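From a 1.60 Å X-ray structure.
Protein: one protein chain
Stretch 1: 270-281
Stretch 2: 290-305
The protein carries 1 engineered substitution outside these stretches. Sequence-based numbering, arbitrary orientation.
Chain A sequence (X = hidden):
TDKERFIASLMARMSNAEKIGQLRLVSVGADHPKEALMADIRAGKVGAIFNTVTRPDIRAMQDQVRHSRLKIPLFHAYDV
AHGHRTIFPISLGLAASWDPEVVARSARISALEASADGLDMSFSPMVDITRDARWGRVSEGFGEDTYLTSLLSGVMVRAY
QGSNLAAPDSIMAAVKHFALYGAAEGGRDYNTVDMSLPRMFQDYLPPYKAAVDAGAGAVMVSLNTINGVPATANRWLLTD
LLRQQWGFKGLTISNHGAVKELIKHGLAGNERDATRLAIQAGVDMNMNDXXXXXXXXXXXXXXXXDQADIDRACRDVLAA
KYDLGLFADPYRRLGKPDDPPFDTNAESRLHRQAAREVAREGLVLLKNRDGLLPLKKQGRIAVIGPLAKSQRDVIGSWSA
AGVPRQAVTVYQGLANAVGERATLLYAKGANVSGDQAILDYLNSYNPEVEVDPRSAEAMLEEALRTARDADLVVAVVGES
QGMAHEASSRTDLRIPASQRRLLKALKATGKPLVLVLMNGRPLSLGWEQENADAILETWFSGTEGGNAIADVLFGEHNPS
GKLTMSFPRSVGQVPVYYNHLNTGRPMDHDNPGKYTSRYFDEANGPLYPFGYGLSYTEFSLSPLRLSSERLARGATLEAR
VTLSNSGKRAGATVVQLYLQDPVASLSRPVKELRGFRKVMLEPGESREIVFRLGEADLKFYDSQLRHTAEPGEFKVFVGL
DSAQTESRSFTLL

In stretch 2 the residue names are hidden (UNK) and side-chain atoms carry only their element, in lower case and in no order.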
# COMPACT_ATOMS: atom_id res chain seq x y z
N ASN A 270 30.12 4.47 -7.41
CA ASN A 270 30.72 4.73 -8.73
C ASN A 270 30.35 3.62 -9.70
O ASN A 270 29.86 2.56 -9.26
CB ASN A 270 32.24 4.93 -8.61
CG ASN A 270 32.89 3.75 -7.96
OD1 ASN A 270 32.85 2.65 -8.49
ND2 ASN A 270 33.36 3.95 -6.74
N GLU A 271 30.62 3.83 -10.97
CA GLU A 271 30.24 2.86 -12.03
C GLU A 271 31.04 1.56 -11.91
O GLU A 271 30.58 0.51 -12.31
CB GLU A 271 30.50 3.50 -13.39
CG GLU A 271 29.55 4.60 -13.73
CD GLU A 271 29.79 5.11 -15.13
OE1 GLU A 271 30.70 4.56 -15.87
OE2 GLU A 271 29.06 5.99 -15.50
N ARG A 272 32.30 1.62 -11.48
CA ARG A 272 33.15 0.43 -11.32
C ARG A 272 32.52 -0.54 -10.31
O ARG A 272 32.41 -1.72 -10.57
CB ARG A 272 34.52 0.91 -10.84
CG ARG A 272 35.55 -0.17 -10.64
CD ARG A 272 36.89 0.50 -10.30
NE ARG A 272 37.85 -0.57 -10.20
CZ ARG A 272 39.11 -0.53 -10.68
NH1 ARG A 272 39.60 0.56 -11.28
NH2 ARG A 272 39.87 -1.60 -10.52
N ASP A 273 32.14 -0.00 -9.16
CA ASP A 273 31.52 -0.84 -8.09
C ASP A 273 30.15 -1.31 -8.57
O ASP A 273 29.81 -2.44 -8.30
CB ASP A 273 31.46 -0.06 -6.78
CG ASP A 273 32.83 0.19 -6.17
OD1 ASP A 273 33.80 -0.52 -6.58
OD2 ASP A 273 32.94 1.10 -5.32
N ALA A 274 29.40 -0.49 -9.31
CA ALA A 274 28.09 -0.96 -9.82
C ALA A 274 28.27 -2.16 -10.75
O ALA A 274 27.53 -3.19 -10.67
CB ALA A 274 27.38 0.17 -10.49
N THR A 275 29.28 -2.09 -11.64
CA THR A 275 29.53 -3.17 -12.60
C THR A 275 29.87 -4.47 -11.85
O THR A 275 29.37 -5.56 -12.20
CB THR A 275 30.69 -2.74 -13.52
OG1 THR A 275 30.32 -1.56 -14.22
CG2 THR A 275 31.02 -3.85 -14.48
N ARG A 276 30.72 -4.36 -10.81
CA ARG A 276 31.13 -5.53 -10.01
C ARG A 276 29.88 -6.19 -9.39
O ARG A 276 29.70 -7.41 -9.50
CB ARG A 276 32.14 -5.13 -8.93
CG ARG A 276 32.54 -6.35 -8.12
CD ARG A 276 33.40 -6.12 -6.89
NE ARG A 276 33.15 -4.83 -6.28
CZ ARG A 276 32.26 -4.58 -5.33
NH1 ARG A 276 31.49 -5.54 -4.84
NH2 ARG A 276 32.14 -3.35 -4.88
N LEU A 277 29.02 -5.36 -8.81
CA LEU A 277 27.81 -5.89 -8.12
C LEU A 277 26.93 -6.62 -9.14
O LEU A 277 26.46 -7.71 -8.83
CB LEU A 277 27.05 -4.76 -7.46
CG LEU A 277 27.72 -4.13 -6.26
CD1 LEU A 277 26.95 -2.91 -5.77
CD2 LEU A 277 27.89 -5.14 -5.14
N ALA A 278 26.69 -6.04 -10.30
CA ALA A 278 25.77 -6.64 -11.29
C ALA A 278 26.32 -7.97 -11.82
O ALA A 278 25.61 -8.96 -11.85
CB ALA A 278 25.53 -5.67 -12.40
N ILE A 279 27.58 -8.02 -12.24
CA ILE A 279 28.08 -9.27 -12.87
C ILE A 279 28.17 -10.37 -11.81
O ILE A 279 27.80 -11.51 -12.12
CB ILE A 279 29.39 -9.06 -13.67
CG1 ILE A 279 29.51 -10.26 -14.63
CG2 ILE A 279 30.56 -8.84 -12.74
CD1 ILE A 279 30.46 -10.13 -15.77
N GLN A 280 28.56 -10.04 -10.59
CA GLN A 280 28.71 -11.09 -9.54
C GLN A 280 27.33 -11.52 -9.04
O GLN A 280 27.18 -12.71 -8.63
CB GLN A 280 29.65 -10.61 -8.45
CG GLN A 280 31.07 -10.44 -9.00
CD GLN A 280 32.13 -10.65 -7.95
OE1 GLN A 280 33.03 -11.50 -8.13
NE2 GLN A 280 32.03 -9.87 -6.87
N ALA A 281 26.32 -10.67 -9.13
CA ALA A 281 24.96 -11.06 -8.74
C ALA A 281 24.36 -12.07 -9.71
O ALA A 281 23.60 -12.94 -9.28
CB ALA A 281 24.09 -9.84 -8.60
N UNK A 290 26.75 0.61 -21.16
CA UNK A 290 28.14 0.25 -21.51
C UNK A 290 29.05 0.13 -20.30
O UNK A 290 30.26 0.09 -20.50
o UNK A 290 27.45 -0.00 -24.15
c UNK A 290 28.70 1.23 -22.54
o UNK A 290 28.30 1.92 -24.73
c UNK A 290 28.11 1.02 -23.91
N UNK A 291 28.52 -0.03 -19.10
CA UNK A 291 29.40 -0.14 -17.93
C UNK A 291 30.24 -1.41 -18.02
O UNK A 291 31.40 -1.37 -17.61
c UNK A 291 27.74 1.21 -14.67
c UNK A 291 28.59 -0.11 -16.63
c UNK A 291 27.90 2.27 -16.89
c UNK A 291 28.52 1.26 -15.97
N UNK A 292 29.69 -2.51 -18.54
CA UNK A 292 30.45 -3.78 -18.58
C UNK A 292 31.70 -3.59 -19.47
O UNK A 292 32.80 -3.99 -19.05
c UNK A 292 28.75 -5.63 -18.05
c UNK A 292 27.15 -6.93 -16.17
o UNK A 292 26.37 -7.54 -15.25
c UNK A 292 27.50 -7.57 -17.34
c UNK A 292 28.34 -4.97 -16.90
c UNK A 292 27.55 -5.62 -15.96
c UNK A 292 28.29 -6.91 -18.27
c UNK A 292 29.62 -4.95 -19.08
N UNK A 293 31.53 -3.05 -20.66
CA UNK A 293 32.67 -2.85 -21.57
C UNK A 293 33.67 -1.86 -20.97
O UNK A 293 34.87 -2.00 -21.22
o UNK A 293 31.48 -3.42 -23.56
c UNK A 293 32.19 -2.37 -22.89
N UNK A 294 33.21 -0.88 -20.21
CA UNK A 294 34.09 0.18 -19.64
C UNK A 294 34.89 -0.39 -18.47
O UNK A 294 36.05 -0.03 -18.29
c UNK A 294 34.11 2.49 -18.60
o UNK A 294 32.51 1.86 -20.34
c UNK A 294 33.26 1.40 -19.22
N UNK A 295 34.29 -1.25 -17.63
CA UNK A 295 34.88 -1.55 -16.31
C UNK A 295 35.27 -3.01 -16.12
O UNK A 295 36.06 -3.25 -15.21
n UNK A 295 32.90 2.38 -15.41
c UNK A 295 33.77 0.34 -15.17
c UNK A 295 34.75 1.32 -14.76
c UNK A 295 34.82 3.78 -14.64
c UNK A 295 36.09 3.68 -14.15
c UNK A 295 36.05 1.26 -14.25
c UNK A 295 36.70 2.45 -13.94
c UNK A 295 34.16 2.58 -14.93
c UNK A 295 33.92 -1.13 -15.17
c UNK A 295 32.70 1.04 -15.59
N UNK A 296 34.76 -3.98 -16.85
CA UNK A 296 35.09 -5.39 -16.52
C UNK A 296 36.60 -5.65 -16.64
O UNK A 296 37.10 -6.40 -15.81
c UNK A 296 32.79 -6.51 -16.96
c UNK A 296 34.29 -6.38 -17.36
c UNK A 296 32.61 -7.03 -15.55
c UNK A 296 32.06 -7.38 -17.94
N UNK A 297 37.30 -5.12 -17.66
CA UNK A 297 38.75 -5.40 -17.74
C UNK A 297 39.51 -4.91 -16.51
O UNK A 297 40.35 -5.71 -15.95
c UNK A 297 37.88 -4.63 -19.87
c UNK A 297 36.81 -4.37 -18.81
c UNK A 297 39.17 -4.70 -19.05
N UNK A 298 39.20 -3.69 -16.06
CA UNK A 298 39.84 -3.09 -14.86
C UNK A 298 39.51 -3.93 -13.64
O UNK A 298 40.40 -4.21 -12.80
n UNK A 298 40.22 3.06 -16.30
c UNK A 298 40.31 -0.71 -15.62
c UNK A 298 39.92 0.75 -15.51
c UNK A 298 40.69 1.66 -16.44
c UNK A 298 39.48 -1.62 -14.71
N UNK A 299 38.23 -4.30 -13.48
CA UNK A 299 37.84 -5.11 -12.32
C UNK A 299 38.60 -6.42 -12.27
O UNK A 299 39.02 -6.87 -11.18
c UNK A 299 36.33 -5.35 -12.37
c UNK A 299 35.47 -4.14 -12.03
c UNK A 299 35.56 -3.81 -10.55
c UNK A 299 34.03 -4.38 -12.43
N UNK A 300 38.71 -7.06 -13.41
CA UNK A 300 39.35 -8.39 -13.44
C UNK A 300 40.85 -8.24 -13.09
O UNK A 300 41.34 -9.02 -12.23
c UNK A 300 39.23 -11.43 -14.01
c UNK A 300 39.84 -10.39 -14.95
c UNK A 300 39.73 -10.90 -16.37
c UNK A 300 39.19 -9.00 -14.83
N UNK A 301 41.50 -7.24 -13.67
CA UNK A 301 42.96 -6.99 -13.46
C UNK A 301 43.25 -6.70 -11.99
O UNK A 301 44.31 -7.10 -11.49
c UNK A 301 43.38 -5.87 -14.37
N UNK A 302 42.32 -6.04 -11.29
CA UNK A 302 42.45 -5.71 -9.85
C UNK A 302 42.06 -6.89 -8.95
O UNK A 302 42.14 -6.75 -7.73
c UNK A 302 41.64 -4.48 -9.54
N UNK A 303 41.59 -8.02 -9.50
CA UNK A 303 41.13 -9.17 -8.70
C UNK A 303 39.79 -8.88 -8.03
O UNK A 303 39.47 -9.59 -7.07
N UNK A 304 39.01 -7.92 -8.52
CA UNK A 304 37.71 -7.55 -7.87
C UNK A 304 36.58 -8.45 -8.40
O UNK A 304 35.52 -8.57 -7.75
c UNK A 304 38.04 -3.69 -7.77
o UNK A 304 37.29 -3.10 -6.97
o UNK A 304 38.45 -3.16 -8.83
c UNK A 304 37.36 -6.08 -8.09
c UNK A 304 38.37 -5.14 -7.47
N UNK A 305 36.77 -9.07 -9.56
CA UNK A 305 35.88 -10.14 -10.10
C UNK A 305 36.78 -11.29 -10.54
O UNK A 305 38.03 -11.09 -10.59
c UNK A 305 34.06 -8.50 -10.83
c UNK A 305 35.07 -8.86 -13.71
c UNK A 305 35.82 -9.20 -12.46
c UNK A 305 34.98 -9.64 -11.26
O HOH W 1 34.59 -2.87 -7.13

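Position 290 carries two carbons, the second bearing two oxygens, which is a carboxylate on a short stem: D290. It sits at the N-cap without a capping bond, and it makes no contact with stretch 1. Position 291 has four carbons forked at the second, and its CB lies 3.3 Å from T275 OG1; this is L291, whose CD1 reaches 3.8 Å from E271 OE1.

At 292 one carbon leads to a six-carbon ring bearing an oxygen, the signature of Y292. Its CD1 is 3.8 Å from T275 CG2, and A278 CB lies at the ring edge. Y292 OH comes within 3.3 Å of I279 N, but the angle is too poor for a hydrogen bond. Position 293, one carbon bearing one oxygen, the CA-to-CB bond directed away from stretch 1, is S293. Position 294 has a carbon carrying one oxygen and one carbon, hence T294; its OG1 bonds back to D290 O at 2.9 Å.

Position 295 shows fused five- and six-membered rings with eight carbons and one nitrogen, which only tryptophan supplies: W295. Its NE1 donates to E271 OE1 at 3.1 Å and 175°, nearly linear. R272 CB lies over the ring face, 4.0 Å from the six-membered centroid and 22° off the normal, a CH-pi contact.

Position 296, four carbons forked at the second, is L296, with CD2 3.7 Å from T275 CG2 and 3.8 Å from I279 CD1. At 297 three carbons close onto the backbone nitrogen, giving P297; such a nitrogen has no hydrogen to donate, and the helix is kinked here. Position 298 runs four carbons to a nitrogen, so it is K298; its CB lies over one face of the R272 guanidinium while the chain's end leads away.

Position 299, again four carbons forked at the second, is L299: CD1 is 3.7 Å from T275 CG2 and CD2 3.6 Å from R272 CG. Position 300 has the same fork, but its CA-to-CB bond points away and it makes no contact: L300. Single carbons at 301 and 302 mark A301 and A302; the CB of A302 is 3.5 Å from R272 NH2. Position 303 has no side-chain atom and a phi of 73°, so G303 fits the Schellman turn that ends the helix.

At 304 three carbons end in two oxygens, E304. Its OE1 accepts from R272 NE at 3.0 Å and NH2 at 2.7 Å, a salt bridge. Position 305, four carbons forked at the first with one arm two carbons long, is I305; its CG2 is 3.8 Å from R276 CG and 4.0 Å from I279 CG2.

The helices cross at 86°, their axes 9.0 Å apart at closest approach, and the contact buries 907 Å². T275 is a knob set among L291, Y292, L296 and L299, its OG1 bonded to E271 O at 2.8 Å. Polar contacts add to this packing: E271 holds W295, while R272 spans the W295 face and reaches E304. One water completes the charged side, donating to D273 OD1 (2.5 Å) and E304 OE2 (2.7 Å) and accepting from R276 NE (2.6 Å), thereby linking two carboxylates.

Stretch 2, residues 290-305: DLYSTWLPKLLAAGEI
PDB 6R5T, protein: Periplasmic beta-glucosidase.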